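Local structure of dual function macrocyclase-peptidase POPB (Galerina marginata, 5N4B) at residues D457-T462 with F515-G520; F560-K563 with A568-K571; M651-I656 with W716-R721. The protein cleaves peptide bonds after prolyl residues and macrocyclises peptide precursors in the biosynthesis of the amanitin toxins. The protein carries 1 engineered substitution. One frame throughout, in Å; residues are numbered along the deposited sequence. Where two conformers were deposited one is given.

Contact 1 (D457-T462 with F515-G520); sequences DDFEST and FLQTYG
Phe459 points its ring at the side of helix 510-519, where Gln517 lies across it: the two side chains run at about a right angle, and the ring and amide planes are 58° apart. Two parts of the glutamine do the touching. CB of Gln517, placed by the helix itself, sits 3.9 Å from CZ of Phe459, and OE1 of Gln517 is 3.5 Å from the same CZ, approaching obliquely to the ring. The oxygen gets there through an extended chain, with CG anti to the backbone N (chi1 -175°). Leu516 adds a looser apolar touch at the ring edge, its CB 4.4 Å from Phe459 CE2. One water links the polar groups, donating to Gln517 OE1 and to Asp458 OD2, 2.7 Å from each, so the amide oxygen and the carboxylate share a bridge without bonding directly. His481 of strand 473-481 also meets the Phe459 ring, edge-to-face, and the same histidine is touched by Gln517. The arrangement is helix-on-sheet packing at the margin of an alpha/beta-hydrolase domain, where Phe459 of the outermost strand 459-467 meets a helix that also packs on neighbouring strand 473-481.

Contact 2 (F560-K563 with A568-K571); sequences FLVK and APGK
The connection from a helix to the next strand of the alpha/beta-hydrolase sheet supplies this contact: a type II beta turn, Ala568 to Lys571, folds back against the last turn of helix 548-563. Val562 carries the helical side of it, and its two methyl branches divide the work. CG1, anti to the backbone N (chi1 173°), reaches the proline, lying 3.8 Å from Pro569 CA and 4.0 Å from Pro569 CG, so it touches the proline at both its backbone carbon and a ring methylene. CG2 turns instead to the preceding peptide and comes within 3.8 Å of Ala568 O. That is a van der Waals contact of a methyl with an oxygen that also accepts the turn-closing bond from Lys571 N at 3.1 Å. The backbones come nearest at Val562 and Pro569, CA to CA 5.6 Å, although no hydrogen bond joins the two segments. The backbone supports the turn assignment, with Gly570 at the corner where phi is positive (77°). Val562 packs against the Ala568-Pro569 half of the turn, whose Pro569-Gly570 corner is exposed, whereas Ala568 is buried. Leu561, one residue earlier in the helix, touches the sheet at Met476 and Ile478 of strand 473-481 and Ala492 and Gln494 of strand 492-495. On the turn side, Ala568 and Lys571 make backbone hydrogen bonds to Ala490 and Ala492, which brings the chain alongside strand 492-495 just before strand 572-577 begins.

Contact 3 (M651-I656 with W716-R721); sequences MPATLI and WGFIAR
Phe718 of helix 705-722 lays one ring face against Leu655 of strand 653-659, a helix-on-sheet contact of the alpha/beta-hydrolase domain. The segment axes are nearly antiparallel, at 173°, and approach to 9.2 Å. At the tight end, Leu655 CB stands 3.7 Å from the Phe718 ring centroid and only 14° off the ring normal, which meets the geometry of a CH-pi contact. The leucine branch continues past the ring toward its stem, with CD2 of Leu655 4.0 Å from Phe718 CB. The far end of the ring meets backbone: Phe718 CZ is 3.7 Å from Thr654 N, which lies at the ring edge, in its plane. Phe718 CG, anti to the backbone N, carries the ring from the helix toward the strand. The Ala653 side is slighter, a single methyl placed obliquely to the ring. All the touching residues are buried; solvent is met farther along the helix, at exposed Arg721, three residues on, whose NH2 makes a weak hydrogen bond to Gln65 O. Thr654 CB projects away from the helix, and its OG1 donates to Pro652 O at 2.8 Å, from 41° out of the carbonyl plane.

In the fold
After N-terminal strands and helices the chain runs through the beta-propeller, then strand 459-467 opens contact 1, which closes when helix 510-519 returns to it across 52 intervening residues. Contact 2 is a local closure over four residues, joining the end of helix 548-563 to the loop leading into strand 572-577 of the eight-stranded sheet. Contact 3 spans 59 residues, joining strand 653-659 to helix 705-722 near the C terminus. The three are in series, neither nested nor crossed. Contacts 1 and 3 reach that same sheet and also touch: Phe515 CE2 lies 3.5 Å from Trp716 O, so the two helices pack together. Contact 2 touches neither; its nearest atoms are about 8 Å from contact 1 and 7 Å from contact 3.

Contact 1 (D457-T462 with F515-G520)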
loop_
_atom_site.group_PDB
_atom_site.type_symbol
_atom_site.label_atom_id
_atom_site.label_comp_id
_atom_site.label_asym_id
_atom_site.label_seq_id
_atom_site.Cartn_x
_atom_site.Cartn_y
_atom_site.Cartn_z
ATOM N N ASP A 457 -22.891 3.328 -12.509
ATOM C CA ASP A 457 -23.859 2.322 -12.906
ATOM C C ASP A 457 -23.649 1.825 -14.326
ATOM O O ASP A 457 -24.220 0.794 -14.688
ATOM C CB ASP A 457 -25.294 2.858 -12.838
ATOM C CG ASP A 457 -25.759 3.132 -11.414
ATOM O OD1 ASP A 457 -25.123 2.642 -10.447
ATOM O OD2 ASP A 457 -26.764 3.873 -11.273
ATOM N N ASP A 458 -22.832 2.511 -15.119
ATOM C CA ASP A 458 -22.513 2.090 -16.473
ATOM C C ASP A 458 -21.475 0.964 -16.525
ATOM O O ASP A 458 -21.157 0.492 -17.635
ATOM C CB ASP A 458 -21.957 3.253 -17.315
ATOM C CG ASP A 458 -22.953 4.324 -17.628
ATOM O OD1 ASP A 458 -24.160 4.077 -17.525
ATOM O OD2 ASP A 458 -22.531 5.455 -18.013
ATOM N N PHE A 459 -20.938 0.571 -15.381
ATOM C CA PHE A 459 -19.840 -0.376 -15.318
ATOM C C PHE A 459 -20.250 -1.591 -14.510
ATOM O O PHE A 459 -20.931 -1.479 -13.497
ATOM C CB PHE A 459 -18.597 0.289 -14.741
ATOM C CG PHE A 459 -18.130 1.499 -15.547
ATOM C CD1 PHE A 459 -18.688 2.749 -15.305
ATOM C CD2 PHE A 459 -17.208 1.378 -16.595
ATOM C CE1 PHE A 459 -18.306 3.869 -16.027
ATOM C CE2 PHE A 459 -16.812 2.503 -17.315
ATOM C CZ PHE A 459 -17.359 3.724 -17.047
ATOM N N GLU A 460 -19.742 -2.719 -14.941
ATOM C CA GLU A 460 -20.007 -4.013 -14.325
ATOM C C GLU A 460 -18.696 -4.677 -13.960
ATOM O O GLU A 460 -17.734 -4.663 -14.738
ATOM C CB GLU A 460 -20.709 -4.941 -15.308
ATOM C CG GLU A 460 -20.969 -6.347 -14.828
ATOM C CD GLU A 460 -21.221 -7.295 -15.965
ATOM O OE1 GLU A 460 -22.373 -7.789 -16.023
ATOM O OE2 GLU A 460 -20.267 -7.630 -16.743
ATOM N N SER A 461 -18.664 -5.283 -12.791
ATOM C CA SER A 461 -17.581 -6.173 -12.437
ATOM C C SER A 461 -18.139 -7.555 -12.194
ATOM O O SER A 461 -19.225 -7.725 -11.603
ATOM C CB SER A 461 -16.766 -5.716 -11.246
ATOM O OG SER A 461 -17.511 -5.819 -10.068
ATOM N N THR A 462 -17.405 -8.540 -12.648
ATOM C CA THR A 462 -17.729 -9.953 -12.419
ATOM C C THR A 462 -16.445 -10.662 -12.019
ATOM O O THR A 462 -15.348 -10.122 -12.168
ATOM C CB THR A 462 -18.296 -10.671 -13.632
ATOM O OG1 THR A 462 -17.339 -10.609 -14.714
ATOM C CG2 THR A 462 -19.641 -10.043 -14.061
ATOM N N PHE A 515 -10.854 5.157 -19.018
ATOM C CA PHE A 515 -10.193 4.433 -20.090
ATOM C C PHE A 515 -11.092 3.342 -20.657
ATOM O O PHE A 515 -11.211 3.183 -21.878
ATOM C CB PHE A 515 -8.901 3.828 -19.575
ATOM C CG PHE A 515 -8.039 3.162 -20.615
ATOM C CD1 PHE A 515 -8.242 1.836 -20.930
ATOM C CD2 PHE A 515 -7.061 3.874 -21.278
ATOM C CE1 PHE A 515 -7.462 1.213 -21.863
ATOM C CE2 PHE A 515 -6.270 3.251 -22.207
ATOM C CZ PHE A 515 -6.472 1.933 -22.513
ATOM N N LEU A 516 -11.755 2.592 -19.788
ATOM C CA LEU A 516 -12.605 1.502 -20.251
ATOM C C LEU A 516 -13.715 2.026 -21.139
ATOM O O LEU A 516 -14.033 1.434 -22.182
ATOM C CB LEU A 516 -13.210 0.732 -19.065
ATOM C CG LEU A 516 -12.222 0.121 -18.049
ATOM C CD1 LEU A 516 -12.947 -0.778 -17.109
ATOM C CD2 LEU A 516 -11.089 -0.609 -18.695
ATOM N N GLN A 517 -14.358 3.096 -20.721
ATOM C CA GLN A 517 -15.424 3.690 -21.517
ATOM C C GLN A 517 -14.900 4.298 -22.807
ATOM O O GLN A 517 -15.509 4.117 -23.862
ATOM C CB GLN A 517 -16.169 4.719 -20.675
ATOM C CG GLN A 517 -17.379 5.313 -21.376
ATOM C CD GLN A 517 -18.267 6.160 -20.494
ATOM O OE1 GLN A 517 -18.118 6.230 -19.303
ATOM N NE2 GLN A 517 -19.186 6.861 -21.133
ATOM N N THR A 518 -13.766 4.957 -22.769
ATOM C CA THR A 518 -13.238 5.637 -23.941
ATOM C C THR A 518 -12.894 4.656 -25.041
ATOM O O THR A 518 -13.114 4.925 -26.222
ATOM C CB THR A 518 -11.996 6.431 -23.525
ATOM O OG1 THR A 518 -12.385 7.498 -22.618
ATOM C CG2 THR A 518 -11.288 7.057 -24.704
ATOM N N TYR A 519 -12.338 3.528 -24.683
ATOM C CA TYR A 519 -11.807 2.586 -25.641
ATOM C C TYR A 519 -12.583 1.283 -25.715
ATOM O O TYR A 519 -12.248 0.442 -26.585
ATOM C CB TYR A 519 -10.339 2.305 -25.313
ATOM C CG TYR A 519 -9.425 3.465 -25.519
ATOM C CD1 TYR A 519 -9.125 3.922 -26.809
ATOM C CD2 TYR A 519 -8.785 4.059 -24.452
ATOM C CE1 TYR A 519 -8.251 4.971 -27.009
ATOM C CE2 TYR A 519 -7.897 5.081 -24.656
ATOM C CZ TYR A 519 -7.638 5.520 -25.934
ATOM O OH TYR A 519 -6.721 6.553 -26.084
ATOM N N GLY A 520 -13.588 1.064 -24.882
ATOM C CA GLY A 520 -14.269 -0.228 -24.925
ATOM C C GLY A 520 -13.348 -1.336 -24.457
ATOM O O GLY A 520 -13.409 -2.467 -24.979
HETATM O O HOH W 1 -20.156 6.692 -17.558
#

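Contact 2 (F560-K563 with A568-K571)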
loop_
_atom_site.group_PDB
_atom_site.type_symbol
_atom_site.label_atom_id
_atom_site.label_comp_id
_atom_site.label_asym_id
_atom_site.label_seq_id
_atom_site.Cartn_x
_atom_site.Cartn_y
_atom_site.Cartn_z
ATOM N N PHE A 560 -5.883 -16.861 -20.779
ATOM C CA PHE A 560 -7.305 -17.141 -20.612
ATOM C C PHE A 560 -8.175 -16.028 -21.171
ATOM O O PHE A 560 -9.201 -16.287 -21.805
ATOM C CB PHE A 560 -7.576 -17.333 -19.112
ATOM C CG PHE A 560 -9.035 -17.392 -18.721
ATOM C CD1 PHE A 560 -9.719 -18.570 -18.746
ATOM C CD2 PHE A 560 -9.702 -16.270 -18.328
ATOM C CE1 PHE A 560 -11.062 -18.615 -18.357
ATOM C CE2 PHE A 560 -11.045 -16.330 -17.965
ATOM C CZ PHE A 560 -11.689 -17.508 -17.981
ATOM N N LEU A 561 -7.776 -14.769 -20.962
ATOM C CA LEU A 561 -8.572 -13.650 -21.483
ATOM C C LEU A 561 -8.725 -13.764 -22.983
ATOM O O LEU A 561 -9.791 -13.488 -23.518
ATOM C CB LEU A 561 -7.919 -12.320 -21.119
ATOM C CG LEU A 561 -7.940 -11.931 -19.651
ATOM C CD1 LEU A 561 -7.136 -10.679 -19.443
ATOM C CD2 LEU A 561 -9.332 -11.738 -19.155
ATOM N N VAL A 562 -7.653 -14.149 -23.667
ATOM C CA VAL A 562 -7.709 -14.259 -25.125
ATOM C C VAL A 562 -8.432 -15.539 -25.537
ATOM O O VAL A 562 -9.320 -15.516 -26.401
ATOM C CB VAL A 562 -6.292 -14.176 -25.703
ATOM C CG1 VAL A 562 -6.318 -14.456 -27.206
ATOM C CG2 VAL A 562 -5.685 -12.806 -25.455
ATOM N N LYS A 563 -8.085 -16.674 -24.916
ATOM C CA LYS A 563 -8.672 -17.958 -25.324
ATOM C C LYS A 563 -10.181 -17.941 -25.192
ATOM O O LYS A 563 -10.906 -18.463 -26.063
ATOM C CB LYS A 563 -8.038 -19.075 -24.498
ATOM C CG LYS A 563 -8.532 -20.498 -24.815
ATOM C CD LYS A 563 -7.973 -20.968 -26.091
ATOM C CE LYS A 563 -8.308 -22.457 -26.277
ATOM N NZ LYS A 563 -8.156 -22.859 -27.720
ATOM N N ALA A 568 -9.056 -9.417 -27.245
ATOM C CA ALA A 568 -8.566 -9.756 -28.563
ATOM C C ALA A 568 -7.125 -10.252 -28.506
ATOM O O ALA A 568 -6.339 -9.818 -27.650
ATOM C CB ALA A 568 -8.603 -8.527 -29.460
ATOM N N PRO A 569 -6.731 -11.156 -29.392
ATOM C CA PRO A 569 -5.321 -11.558 -29.475
ATOM C C PRO A 569 -4.385 -10.367 -29.595
ATOM O O PRO A 569 -4.655 -9.415 -30.341
ATOM C CB PRO A 569 -5.280 -12.389 -30.756
ATOM C CG PRO A 569 -6.634 -12.908 -30.887
ATOM C CD PRO A 569 -7.567 -11.804 -30.421
ATOM N N GLY A 570 -3.299 -10.394 -28.813
ATOM C CA GLY A 570 -2.310 -9.343 -28.824
ATOM C C GLY A 570 -2.686 -8.077 -28.083
ATOM O O GLY A 570 -1.925 -7.102 -28.115
ATOM N N LYS A 571 -3.847 -8.036 -27.452
ATOM C CA LYS A 571 -4.328 -6.796 -26.869
ATOM C C LYS A 571 -4.492 -6.849 -25.352
ATOM O O LYS A 571 -5.307 -6.129 -24.806
ATOM C CB LYS A 571 -5.601 -6.328 -27.565
ATOM C CG LYS A 571 -5.436 -6.032 -29.096
ATOM C CD LYS A 571 -6.603 -5.136 -29.521
ATOM C CE LYS A 571 -6.673 -4.835 -31.030
ATOM N NZ LYS A 571 -5.316 -4.543 -31.588
#

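Contact 3 (M651-I656 with W716-R721)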
loop_
_atom_site.group_PDB
_atom_site.type_symbol
_atom_site.label_atom_id
_atom_site.label_comp_id
_atom_site.label_asym_id
_atom_site.label_seq_id
_atom_site.Cartn_x
_atom_site.Cartn_y
_atom_site.Cartn_z
ATOM N N MET A 651 9.859 -8.401 -27.730
ATOM C CA MET A 651 9.266 -7.850 -26.520
ATOM C C MET A 651 8.096 -6.941 -26.870
ATOM O O MET A 651 8.154 -6.207 -27.854
ATOM C CB MET A 651 10.293 -7.050 -25.718
ATOM C CG MET A 651 11.359 -7.863 -25.043
ATOM S SD MET A 651 10.693 -8.885 -23.672
ATOM C CE MET A 651 10.865 -10.376 -24.582
ATOM N N PRO A 652 7.035 -6.934 -26.060
ATOM C CA PRO A 652 5.986 -5.938 -26.252
ATOM C C PRO A 652 6.522 -4.543 -26.020
ATOM O O PRO A 652 7.491 -4.340 -25.298
ATOM C CB PRO A 652 4.958 -6.287 -25.154
ATOM C CG PRO A 652 5.778 -6.891 -24.085
ATOM C CD PRO A 652 6.867 -7.680 -24.815
ATOM N N ALA A 653 5.799 -3.571 -26.580
ATOM C CA ALA A 653 6.038 -2.170 -26.223
ATOM C C ALA A 653 6.036 -2.033 -24.712
ATOM O O ALA A 653 5.088 -2.465 -24.058
ATOM C CB ALA A 653 4.941 -1.274 -26.799
ATOM N N THR A 654 7.083 -1.407 -24.161
ATOM C CA THR A 654 7.308 -1.355 -22.739
ATOM C C THR A 654 7.662 0.073 -22.363
ATOM O O THR A 654 8.549 0.689 -22.974
ATOM C CB THR A 654 8.436 -2.312 -22.341
ATOM O OG1 THR A 654 8.047 -3.672 -22.598
ATOM C CG2 THR A 654 8.733 -2.225 -20.867
ATOM N N LEU A 655 6.975 0.593 -21.343
ATOM C CA LEU A 655 7.227 1.913 -20.772
ATOM C C LEU A 655 7.448 1.687 -19.291
ATOM O O LEU A 655 6.513 1.379 -18.542
ATOM C CB LEU A 655 6.090 2.875 -20.984
ATOM C CG LEU A 655 6.301 4.250 -20.326
ATOM C CD1 LEU A 655 7.469 4.985 -20.974
ATOM C CD2 LEU A 655 5.073 5.102 -20.439
ATOM N N ILE A 656 8.692 1.724 -18.859
ATOM C CA ILE A 656 9.054 1.549 -17.447
ATOM C C ILE A 656 9.006 2.917 -16.794
ATOM O O ILE A 656 9.381 3.917 -17.424
ATOM C CB ILE A 656 10.462 0.922 -17.354
ATOM C CG1 ILE A 656 10.527 -0.374 -18.178
ATOM C CG2 ILE A 656 10.858 0.719 -15.920
ATOM C CD1 ILE A 656 11.714 -1.240 -17.936
ATOM N N TRP A 716 -1.451 5.373 -19.860
ATOM C CA TRP A 716 -2.588 4.757 -20.529
ATOM C C TRP A 716 -2.596 5.113 -22.010
ATOM O O TRP A 716 -3.021 4.304 -22.844
ATOM C CB TRP A 716 -3.907 5.135 -19.836
ATOM C CG TRP A 716 -3.980 4.685 -18.411
ATOM C CD1 TRP A 716 -4.191 5.476 -17.308
ATOM C CD2 TRP A 716 -3.813 3.350 -17.919
ATOM N NE1 TRP A 716 -4.175 4.708 -16.173
ATOM C CE2 TRP A 716 -3.922 3.405 -16.511
ATOM C CE3 TRP A 716 -3.577 2.121 -18.533
ATOM C CZ2 TRP A 716 -3.819 2.271 -15.703
ATOM C CZ3 TRP A 716 -3.467 0.996 -17.734
ATOM C CH2 TRP A 716 -3.595 1.072 -16.338
ATOM N N GLY A 717 -2.102 6.292 -22.362
ATOM C CA GLY A 717 -1.963 6.630 -23.781
ATOM C C GLY A 717 -0.922 5.780 -24.481
ATOM O O GLY A 717 -1.117 5.349 -25.630
ATOM N N PHE A 718 0.170 5.505 -23.792
ATOM C CA PHE A 718 1.194 4.612 -24.337
ATOM C C PHE A 718 0.597 3.246 -24.605
ATOM O O PHE A 718 0.801 2.655 -25.665
ATOM C CB PHE A 718 2.384 4.530 -23.395
ATOM C CG PHE A 718 3.460 3.558 -23.847
ATOM C CD1 PHE A 718 4.473 4.028 -24.656
ATOM C CD2 PHE A 718 3.451 2.258 -23.453
ATOM C CE1 PHE A 718 5.487 3.185 -25.123
ATOM C CE2 PHE A 718 4.459 1.392 -23.899
ATOM C CZ PHE A 718 5.465 1.863 -24.714
ATOM N N ILE A 719 -0.128 2.722 -23.627
ATOM C CA ILE A 719 -0.750 1.425 -23.790
ATOM C C ILE A 719 -1.728 1.464 -24.955
ATOM O O ILE A 719 -1.749 0.562 -25.795
ATOM C CB ILE A 719 -1.419 0.981 -22.484
ATOM C CG1 ILE A 719 -0.369 0.541 -21.454
ATOM C CG2 ILE A 719 -2.410 -0.152 -22.760
ATOM C CD1 ILE A 719 -0.894 0.367 -20.075
ATOM N N ALA A 720 -2.586 2.490 -25.017
ATOM C CA ALA A 720 -3.597 2.538 -26.070
ATOM C C ALA A 720 -2.966 2.534 -27.452
ATOM O O ALA A 720 -3.393 1.783 -28.347
ATOM C CB ALA A 720 -4.492 3.763 -25.919
ATOM N N ARG A 721 -1.934 3.341 -27.646
ATOM C CA ARG A 721 -1.268 3.378 -28.956
ATOM C C ARG A 721 -0.588 2.047 -29.255
ATOM O O ARG A 721 -0.686 1.536 -30.377
ATOM C CB ARG A 721 -0.264 4.527 -29.016
ATOM C CG ARG A 721 0.510 4.480 -30.303
ATOM C CD ARG A 721 0.979 5.807 -30.785
ATOM N NE ARG A 721 -0.153 6.615 -31.228
ATOM C CZ ARG A 721 -0.003 7.718 -31.939
ATOM N NH1 ARG A 721 -1.063 8.440 -32.294
ATOM N NH2 ARG A 721 1.222 8.100 -32.274
#